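Local coordinates for protein beta-n-acetylhexosaminidase (Streptococcus pneumoniae, PDB 4AZI) that removes terminal N-acetyl-beta-D-hexosamine residues from glycans, as one of the tandem family 20 glycoside hydrolase catalytic modules of the pneumococcal exo-enzyme StrH, at residues L131-P136 against M156-A161; D235-Q240 against P262-S267; T304-L309 against K354-A359. The protein carries 2 engineered substitutions. One frame throughout, in Å; residues are numbered along the deposited sequence.

Interaction 1 of 3, residues L131-P136 against M156-A161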
loop_
_atom_site.group_PDB
_atom_site.type_symbol
_atom_site.label_atom_id
_atom_site.label_comp_id
_atom_site.label_asym_id
_atom_site.label_seq_id
_atom_site.Cartn_x
_atom_site.Cartn_y
_atom_site.Cartn_z
ATOM N N LEU A 131 0.592 -5.411 -27.309
ATOM C CA LEU A 131 1.997 -5.588 -27.662
ATOM C C LEU A 131 2.276 -6.938 -28.324
ATOM O O LEU A 131 3.424 -7.278 -28.574
ATOM C CB LEU A 131 2.889 -5.391 -26.424
ATOM C CG LEU A 131 2.849 -3.997 -25.785
ATOM C CD1 LEU A 131 3.372 -4.022 -24.356
ATOM C CD2 LEU A 131 3.606 -2.976 -26.634
ATOM N N GLY A 132 1.228 -7.707 -28.605
ATOM C CA GLY A 132 1.369 -8.947 -29.366
ATOM C C GLY A 132 1.563 -10.200 -28.533
ATOM O O GLY A 132 1.915 -11.258 -29.065
ATOM N N ILE A 133 1.328 -10.082 -27.226
ATOM C CA ILE A 133 1.393 -11.228 -26.324
ATOM C C ILE A 133 -0.034 -11.770 -26.203
ATOM O O ILE A 133 -0.872 -11.191 -25.493
ATOM C CB ILE A 133 1.974 -10.836 -24.944
ATOM C CG1 ILE A 133 3.411 -10.313 -25.091
ATOM C CG2 ILE A 133 1.945 -12.020 -23.978
ATOM C CD1 ILE A 133 3.843 -9.359 -23.985
ATOM N N LYS A 134 -0.312 -12.857 -26.922
ATOM C CA LYS A 134 -1.664 -13.431 -26.980
ATOM C C LYS A 134 -1.960 -14.288 -25.758
ATOM O O LYS A 134 -1.068 -14.961 -25.230
ATOM C CB LYS A 134 -1.848 -14.302 -28.233
ATOM C CG LYS A 134 -1.677 -13.592 -29.568
ATOM C CD LYS A 134 -1.796 -14.590 -30.712
ATOM C CE LYS A 134 -1.551 -13.925 -32.058
ATOM N NZ LYS A 134 -2.647 -12.984 -32.437
ATOM N N ASN A 135 -3.225 -14.290 -25.345
ATOM C CA ASN A 135 -3.703 -15.131 -24.242
ATOM C C ASN A 135 -2.894 -15.005 -22.940
ATOM O O ASN A 135 -2.449 -16.014 -22.386
ATOM C CB ASN A 135 -3.749 -16.602 -24.683
ATOM C CG ASN A 135 -4.600 -16.812 -25.915
ATOM O OD1 ASN A 135 -4.134 -17.350 -26.921
ATOM N ND2 ASN A 135 -5.847 -16.372 -25.851
ATOM N N PRO A 136 -2.696 -13.774 -22.440
ATOM C CA PRO A 136 -1.977 -13.716 -21.170
ATOM C C PRO A 136 -2.866 -14.084 -19.980
ATOM O O PRO A 136 -2.370 -14.199 -18.861
ATOM C CB PRO A 136 -1.558 -12.251 -21.082
ATOM C CG PRO A 136 -2.637 -11.524 -21.802
ATOM C CD PRO A 136 -3.063 -12.430 -22.925
ATOM N N MET A 156 4.481 -13.950 -18.430
ATOM C CA MET A 156 5.251 -13.961 -17.181
ATOM C C MET A 156 6.610 -13.271 -17.337
ATOM O O MET A 156 7.018 -12.491 -16.476
ATOM C CB MET A 156 5.475 -15.408 -16.711
ATOM C CG MET A 156 4.204 -16.166 -16.362
ATOM S SD MET A 156 3.757 -16.004 -14.627
ATOM C CE MET A 156 4.701 -17.361 -13.936
ATOM N N ASN A 157 7.306 -13.557 -18.439
ATOM C CA ASN A 157 8.590 -12.907 -18.692
ATOM C C ASN A 157 8.399 -11.412 -18.857
ATOM O O ASN A 157 9.180 -10.619 -18.328
ATOM C CB ASN A 157 9.318 -13.521 -19.888
ATOM C CG ASN A 157 9.945 -14.867 -19.559
ATOM O OD1 ASN A 157 10.187 -15.178 -18.401
ATOM N ND2 ASN A 157 10.220 -15.665 -20.584
ATOM N N PHE A 158 7.331 -11.029 -19.547
ATOM C CA PHE A 158 7.036 -9.610 -19.726
ATOM C C PHE A 158 6.715 -8.890 -18.418
ATOM O O PHE A 158 7.310 -7.855 -18.112
ATOM C CB PHE A 158 5.897 -9.389 -20.708
ATOM C CG PHE A 158 5.687 -7.950 -21.033
ATOM C CD1 PHE A 158 6.430 -7.344 -22.037
ATOM C CD2 PHE A 158 4.780 -7.185 -20.306
ATOM C CE1 PHE A 158 6.257 -6.005 -22.327
ATOM C CE2 PHE A 158 4.603 -5.847 -20.588
ATOM C CZ PHE A 158 5.344 -5.257 -21.602
ATOM N N VAL A 159 5.762 -9.428 -17.665
ATOM C CA VAL A 159 5.321 -8.795 -16.424
ATOM C C VAL A 159 6.472 -8.633 -15.434
ATOM O O VAL A 159 6.647 -7.557 -14.876
ATOM C CB VAL A 159 4.122 -9.533 -15.804
ATOM C CG1 VAL A 159 3.809 -9.008 -14.413
ATOM C CG2 VAL A 159 2.906 -9.360 -16.704
ATOM N N LYS A 160 7.263 -9.692 -15.250
ATOM C CA LYS A 160 8.435 -9.647 -14.382
ATOM C C LYS A 160 9.414 -8.537 -14.760
ATOM O O LYS A 160 9.954 -7.858 -13.884
ATOM C CB LYS A 160 9.176 -10.985 -14.386
ATOM C CG LYS A 160 8.469 -12.093 -13.632
ATOM C CD LYS A 160 9.377 -13.300 -13.509
ATOM C CE LYS A 160 8.669 -14.574 -13.923
ATOM N NZ LYS A 160 9.581 -15.751 -13.812
ATOM N N ALA A 161 9.652 -8.380 -16.064
ATOM C CA ALA A 161 10.529 -7.331 -16.564
ATOM C C ALA A 161 9.935 -5.959 -16.260
ATOM O O ALA A 161 10.653 -5.073 -15.796
ATOM C CB ALA A 161 10.776 -7.493 -18.065
#
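Phe-158 reaches out from helix 156-161 to meet Leu-131 and Ile-133, and its side chain carries the contact. CG stands anti to the backbone N (chi1 -173°), which swings the ring away from the helix and over to the loop 131-136. At the root, Phe-158 CB already lies 3.9 Å from Ile-133 CD1. The same methyl then meets the inner part of the ring, with Phe-158 CG and Phe-158 CD1 each 3.8 Å from Ile-133 CD1. Farther out the partner changes: Phe-158 CE1 is 4.0 Å from Leu-131 CD1, and at the tip Phe-158 CZ comes to 3.6 Å of that methyl. The Leu-131 side chain crosses the phenylalanine at about a right angle and touches it through CD1. Between the two aliphatic residues, Gly-132 has the positive phi of the C-prime position in a Schellman motif, in which Ile-133 N bonds to Met-128 O and Gly-132 N to Glu-129 O. With the chain turned here, the methyls of Leu-131 and Ile-133 both meet the same ring. Tyr-67 adds an edge-to-face partner, and Ile-60 and Met-128 also pack on Phe-158. The grip is purely apolar and joins the C-terminal end of helix 122-130 to helix 153-170, packing of neighbouring elements in the outer layer of a (beta/alpha)8 TIM barrel.

Interaction 2 of 3, residues D235-Q240 against P262-S267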
loop_
_atom_site.group_PDB
_atom_site.type_symbol
_atom_site.label_atom_id
_atom_site.label_comp_id
_atom_site.label_asym_id
_atom_site.label_seq_id
_atom_site.Cartn_x
_atom_site.Cartn_y
_atom_site.Cartn_z
ATOM N N ASP A 235 -3.077 -23.516 5.790
ATOM C CA ASP A 235 -2.056 -23.924 6.772
ATOM C C ASP A 235 -1.231 -25.150 6.341
ATOM O O ASP A 235 -0.832 -25.943 7.181
ATOM C CB ASP A 235 -2.668 -24.186 8.170
ATOM C CG ASP A 235 -3.438 -23.002 8.731
ATOM O OD1 ASP A 235 -3.184 -21.840 8.322
ATOM O OD2 ASP A 235 -4.298 -23.247 9.615
ATOM N N LYS A 236 -0.995 -25.298 5.037
ATOM C CA LYS A 236 -0.231 -26.425 4.488
ATOM C C LYS A 236 1.134 -25.924 4.035
ATOM O O LYS A 236 1.265 -24.775 3.624
ATOM C CB LYS A 236 -0.967 -27.060 3.298
ATOM C CG LYS A 236 -2.376 -27.576 3.590
ATOM C CD LYS A 236 -2.377 -28.941 4.273
ATOM C CE LYS A 236 -3.782 -29.545 4.326
ATOM N NZ LYS A 236 -3.849 -30.867 5.033
ATOM N N ASP A 237 2.154 -26.771 4.101
ATOM C CA ASP A 237 3.496 -26.308 3.763
ATOM C C ASP A 237 4.278 -27.233 2.822
ATOM O O ASP A 237 5.509 -27.296 2.888
ATOM C CB ASP A 237 4.297 -26.009 5.038
ATOM C CG ASP A 237 4.653 -27.267 5.816
ATOM O OD1 ASP A 237 4.085 -28.339 5.523
ATOM O OD2 ASP A 237 5.516 -27.186 6.714
ATOM N N ASP A 238 3.573 -27.938 1.940
ATOM C CA ASP A 238 4.253 -28.757 0.937
ATOM C C ASP A 238 4.761 -27.885 -0.214
ATOM O O ASP A 238 5.532 -28.346 -1.057
ATOM C CB ASP A 238 3.367 -29.909 0.443
ATOM C CG ASP A 238 2.009 -29.441 -0.058
ATOM O OD1 ASP A 238 1.921 -28.995 -1.219
ATOM O OD2 ASP A 238 1.027 -29.524 0.714
ATOM N N VAL A 239 4.311 -26.629 -0.235
ATOM C CA VAL A 239 4.819 -25.598 -1.141
ATOM C C VAL A 239 5.381 -24.473 -0.267
ATOM O O VAL A 239 4.703 -23.969 0.622
ATOM C CB VAL A 239 3.715 -25.089 -2.098
ATOM C CG1 VAL A 239 4.158 -23.843 -2.849
ATOM C CG2 VAL A 239 3.325 -26.182 -3.083
ATOM N N GLN A 240 6.633 -24.104 -0.499
ATOM C CA GLN A 240 7.344 -23.233 0.430
ATOM C C GLN A 240 7.451 -21.806 -0.094
ATOM O O GLN A 240 7.598 -21.596 -1.292
ATOM C CB GLN A 240 8.728 -23.806 0.749
ATOM C CG GLN A 240 9.120 -23.682 2.214
ATOM C CD GLN A 240 8.245 -24.509 3.157
ATOM O OE1 GLN A 240 8.064 -24.153 4.327
ATOM N NE2 GLN A 240 7.708 -25.624 2.656
ATOM N N PRO A 262 -3.081 -16.059 10.933
ATOM C CA PRO A 262 -1.927 -15.272 11.365
ATOM C C PRO A 262 -1.042 -16.083 12.307
ATOM O O PRO A 262 0.185 -15.959 12.243
ATOM C CB PRO A 262 -2.548 -14.076 12.104
ATOM C CG PRO A 262 -3.978 -14.067 11.727
ATOM C CD PRO A 262 -4.353 -15.470 11.387
ATOM N N GLN A 263 -1.661 -16.905 13.163
ATOM C CA GLN A 263 -0.913 -17.827 14.034
ATOM C C GLN A 263 0.022 -18.717 13.204
ATOM O O GLN A 263 1.217 -18.835 13.507
ATOM C CB GLN A 263 -1.850 -18.722 14.860
ATOM C CG GLN A 263 -2.663 -18.022 15.941
ATOM C CD GLN A 263 -4.105 -17.765 15.522
ATOM O OE1 GLN A 263 -4.384 -17.475 14.361
ATOM N NE2 GLN A 263 -5.028 -17.887 16.470
ATOM N N TYR A 264 -0.529 -19.345 12.163
ATOM C CA TYR A 264 0.256 -20.228 11.304
ATOM C C TYR A 264 1.420 -19.517 10.601
ATOM O O TYR A 264 2.532 -20.040 10.568
ATOM C CB TYR A 264 -0.614 -20.950 10.268
ATOM C CG TYR A 264 0.159 -22.029 9.539
ATOM C CD1 TYR A 264 0.282 -23.305 10.083
ATOM C CD2 TYR A 264 0.802 -21.764 8.332
ATOM C CE1 TYR A 264 0.999 -24.297 9.435
ATOM C CE2 TYR A 264 1.519 -22.748 7.671
ATOM C CZ TYR A 264 1.621 -24.009 8.234
ATOM O OH TYR A 264 2.329 -24.994 7.603
ATOM N N LEU A 265 1.154 -18.352 10.019
ATOM C CA LEU A 265 2.207 -17.568 9.357
ATOM C C LEU A 265 3.282 -17.066 10.321
ATOM O O LEU A 265 4.462 -17.120 9.991
ATOM C CB LEU A 265 1.619 -16.416 8.536
ATOM C CG LEU A 265 0.718 -16.795 7.356
ATOM C CD1 LEU A 265 0.153 -15.525 6.720
ATOM C CD2 LEU A 265 1.482 -17.623 6.339
ATOM N N ALA A 266 2.884 -16.613 11.512
ATOM C CA ALA A 266 3.850 -16.244 12.558
ATOM C C ALA A 266 4.787 -17.403 12.877
ATOM O O ALA A 266 6.009 -17.206 13.030
ATOM C CB ALA A 266 3.138 -15.776 13.819
ATOM N N SER A 267 4.205 -18.607 12.947
ATOM C CA SER A 267 4.941 -19.840 13.214
ATOM C C SER A 267 6.021 -20.109 12.153
ATOM O O SER A 267 7.072 -20.672 12.460
ATOM C CB SER A 267 3.975 -21.033 13.367
ATOM O OG SER A 267 3.529 -21.542 12.118
#
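Asp-235 lies flat on the ring of Tyr-264, its CB over the ring face and 3.8 Å from the centroid, a CH-pi contact. The two side chains run past each other in opposite directions with carboxylate and ring planes only 18° apart, which brings Asp-235 OD1 to 3.3 Å from Tyr-264 CB. The backbone continues over the same ring: Asp-235 O reaches Tyr-264 CZ at 3.3 Å. At the phenol end Asp-237 arrives crosswise, with its CB 3.4 Å from Tyr-264 OH and its carboxylate plane turned 78° to the ring. A first torsion of -170° places the tyrosine CG beside its own carbonyl carbon and sends the ring against residues 235-237.

The next shell fixes the acids. Asp-235 OD1 accepts a hydrogen bond from Ser-261 N, while Ser-261 OG bonds to Tyr-264 N. Asp-237 OD2 forms a salt bridge with Lys-268, and Asp-237 O takes a bent bond from Gln-240 NE2 at 2.8 Å. Both carboxylates thus find polar partners on Ser-261 and Lys-268, close in sequence to the tyrosine. CB and the peptide of Asp-235 cover the ring, OD1 lies near its root, and Asp-237 gives its CB to the hydroxyl. The lysine and the backbone N-H would probably favour the ionised acids, so one salt bridge and one N-H bond hold them beside the aromatic packing of this surface contact.

Interaction 3 of 3, residues T304-L309 against K354-A359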
loop_
_atom_site.group_PDB
_atom_site.type_symbol
_atom_site.label_atom_id
_atom_site.label_comp_id
_atom_site.label_asym_id
_atom_site.label_seq_id
_atom_site.Cartn_x
_atom_site.Cartn_y
_atom_site.Cartn_z
ATOM N N THR A 304 -11.866 -2.241 17.000
ATOM C CA THR A 304 -10.791 -3.204 16.757
ATOM C C THR A 304 -9.488 -2.624 17.293
ATOM O O THR A 304 -9.133 -1.513 16.922
ATOM C CB THR A 304 -10.628 -3.479 15.252
ATOM O OG1 THR A 304 -11.888 -3.877 14.703
ATOM C CG2 THR A 304 -9.586 -4.580 15.006
ATOM N N PRO A 305 -8.766 -3.371 18.164
ATOM C CA PRO A 305 -7.498 -2.828 18.661
ATOM C C PRO A 305 -6.430 -2.653 17.572
ATOM O O PRO A 305 -6.427 -3.377 16.565
ATOM C CB PRO A 305 -7.066 -3.849 19.716
ATOM C CG PRO A 305 -8.346 -4.474 20.178
ATOM C CD PRO A 305 -9.185 -4.561 18.929
ATOM N N PHE A 306 -5.553 -1.673 17.779
ATOM C CA PHE A 306 -4.504 -1.297 16.819
ATOM C C PHE A 306 -3.647 -2.502 16.458
ATOM O O PHE A 306 -3.259 -2.674 15.303
ATOM C CB PHE A 306 -3.626 -0.190 17.428
ATOM C CG PHE A 306 -2.491 0.268 16.545
ATOM C CD1 PHE A 306 -2.677 1.288 15.627
ATOM C CD2 PHE A 306 -1.219 -0.298 16.667
ATOM C CE1 PHE A 306 -1.624 1.732 14.829
ATOM C CE2 PHE A 306 -0.167 0.135 15.870
ATOM C CZ PHE A 306 -0.371 1.157 14.954
ATOM N N ASN A 307 -3.348 -3.320 17.457
ATOM C CA ASN A 307 -2.512 -4.495 17.266
ATOM C C ASN A 307 -3.283 -5.764 16.887
ATOM O O ASN A 307 -2.670 -6.822 16.702
ATOM C CB ASN A 307 -1.655 -4.751 18.519
ATOM C CG ASN A 307 -0.498 -3.766 18.659
ATOM O OD1 ASN A 307 0.050 -3.280 17.668
ATOM N ND2 ASN A 307 -0.113 -3.478 19.902
ATOM N N GLN A 308 -4.608 -5.680 16.754
ATOM C CA GLN A 308 -5.382 -6.905 16.522
ATOM C C GLN A 308 -5.366 -7.375 15.068
ATOM O O GLN A 308 -5.885 -6.705 14.193
ATOM C CB GLN A 308 -6.809 -6.759 17.034
ATOM C CG GLN A 308 -7.657 -7.991 16.808
ATOM C CD GLN A 308 -8.921 -7.972 17.634
ATOM O OE1 GLN A 308 -8.871 -8.008 18.865
ATOM N NE2 GLN A 308 -10.067 -7.929 16.959
ATOM N N LEU A 309 -4.763 -8.533 14.814
ATOM C CA LEU A 309 -4.786 -9.107 13.470
ATOM C C LEU A 309 -6.157 -9.726 13.210
ATOM O O LEU A 309 -6.803 -10.223 14.138
ATOM C CB LEU A 309 -3.662 -10.131 13.284
ATOM C CG LEU A 309 -2.252 -9.524 13.224
ATOM C CD1 LEU A 309 -1.206 -10.521 13.677
ATOM C CD2 LEU A 309 -1.927 -9.008 11.833
ATOM N N LYS A 354 -3.841 7.378 20.281
ATOM C CA LYS A 354 -2.952 8.537 20.458
ATOM C C LYS A 354 -1.525 8.190 20.904
ATOM O O LYS A 354 -0.598 8.946 20.629
ATOM C CB LYS A 354 -3.572 9.557 21.408
ATOM C CG LYS A 354 -4.741 10.332 20.817
ATOM C CD LYS A 354 -5.244 11.370 21.809
ATOM C CE LYS A 354 -6.430 12.142 21.259
ATOM N NZ LYS A 354 -7.690 11.359 21.380
ATOM N N ASP A 355 -1.366 7.058 21.589
ATOM C CA ASP A 355 -0.051 6.537 21.985
ATOM C C ASP A 355 0.825 6.122 20.802
ATOM O O ASP A 355 2.053 6.154 20.891
ATOM C CB ASP A 355 -0.201 5.349 22.946
ATOM C CG ASP A 355 -1.419 4.481 22.636
ATOM O OD1 ASP A 355 -2.440 5.011 22.135
ATOM O OD2 ASP A 355 -1.364 3.265 22.912
ATOM N N TYR A 356 0.192 5.730 19.699
ATOM C CA TYR A 356 0.917 5.253 18.525
ATOM C C TYR A 356 1.223 6.344 17.506
ATOM O O TYR A 356 2.225 6.271 16.800
ATOM C CB TYR A 356 0.155 4.105 17.855
ATOM C CG TYR A 356 0.207 2.823 18.655
ATOM C CD1 TYR A 356 1.285 1.947 18.537
ATOM C CD2 TYR A 356 -0.818 2.492 19.539
ATOM C CE1 TYR A 356 1.337 0.780 19.276
ATOM C CE2 TYR A 356 -0.775 1.324 20.279
ATOM C CZ TYR A 356 0.302 0.478 20.139
ATOM O OH TYR A 356 0.342 -0.674 20.877
ATOM N N PHE A 357 0.359 7.348 17.440
ATOM C CA PHE A 357 0.488 8.418 16.458
ATOM C C PHE A 357 1.278 9.604 16.980
ATOM O O PHE A 357 1.152 9.982 18.148
ATOM C CB PHE A 357 -0.901 8.855 15.985
ATOM C CG PHE A 357 -1.571 7.850 15.090
ATOM C CD1 PHE A 357 -2.108 6.673 15.613
ATOM C CD2 PHE A 357 -1.641 8.061 13.717
ATOM C CE1 PHE A 357 -2.713 5.739 14.785
ATOM C CE2 PHE A 357 -2.248 7.129 12.885
ATOM C CZ PHE A 357 -2.786 5.967 13.417
ATOM N N ARG A 358 2.085 10.197 16.103
ATOM C CA ARG A 358 2.862 11.386 16.444
ATOM C C ARG A 358 1.966 12.590 16.669
ATOM O O ARG A 358 0.858 12.675 16.117
ATOM C CB ARG A 358 3.866 11.730 15.333
ATOM C CG ARG A 358 5.082 10.817 15.253
ATOM C CD ARG A 358 6.077 11.336 14.227
ATOM N NE ARG A 358 7.017 12.291 14.810
ATOM C CZ ARG A 358 7.837 13.083 14.116
ATOM N NH1 ARG A 358 7.839 13.060 12.783
ATOM N NH2 ARG A 358 8.661 13.906 14.762
ATOM N N ALA A 359 2.459 13.519 17.487
ATOM C CA ALA A 359 1.905 14.869 17.552
ATOM C C ALA A 359 2.080 15.548 16.190
ATOM O O ALA A 359 2.787 15.037 15.318
ATOM C CB ALA A 359 2.605 15.663 18.646
#
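Phe-306 and Tyr-356 lie face to face as an offset stack, centroids 4.1 Å apart and planes inclined by 18°. Each ring presents an atom near the other's centre: Tyr-356 CG lies over the middle of the phenylalanine, and Phe-306 CD2 over the middle of the tyrosine. The closest pair is Phe-306 CE2 with Tyr-356 CD1 at 3.5 Å. The displacement also carries Tyr-356 CB over the phenylalanine face, a CH-pi contact 4.3 Å from the centroid. With chi1 at 179°, Phe-306 points its ring straight away from its own backbone N and onto the tyrosine.

Phe-357, the next residue after the tyrosine, crosses Phe-306 obliquely and meets it CE1 to CE1, with Phe-357 CE1 4.2 Å from Phe-306 CE1; its own ring also packs edge-to-face with Tyr-39. At the phenol end stands Asn-307, whose amide plane is turned 86° from the tyrosine ring and whose ND2 lies 3.0 Å from Tyr-356 OH. Its OD1 is held by Lys-9. Phe-306 and Asn-307 are the two central residues of a type I beta turn, closed by Gln-308 N bonding to Pro-305 O, so one turn delivers both groups to the tyrosine.

Backbone carbonyls on each side are tied to the barrel, Phe-306 O by Ser-324 and Tyr-356 O by Lys-11. The aromatic cluster joins the connection from helix 294-303 to strand 321-329 with the chain leaving helix 339-352, beside the seam where the last and first strands of the TIM barrel meet.

The three contacts follow one another in series along the chain and lie around the same eight-stranded parallel barrel. Interaction 1 lies within the connection between strands 110-117 and 176-180. Interaction 2 ties the connection between strands 223-227 and 246-249 to helix 262-267, and interaction 3 belongs to the closing part near strand 321-329. Interactions 2 and 3, about 27 Å apart by centres, touch where Pro-262 CB packs 4.1 Å from Leu-309 CD1. Interaction 1 stands apart from both: its centre is about 31 Å from that of interaction 2 and about 42 Å from that of interaction 3, across the chain's centre. The contacts are thus spread over successive connections of the barrel.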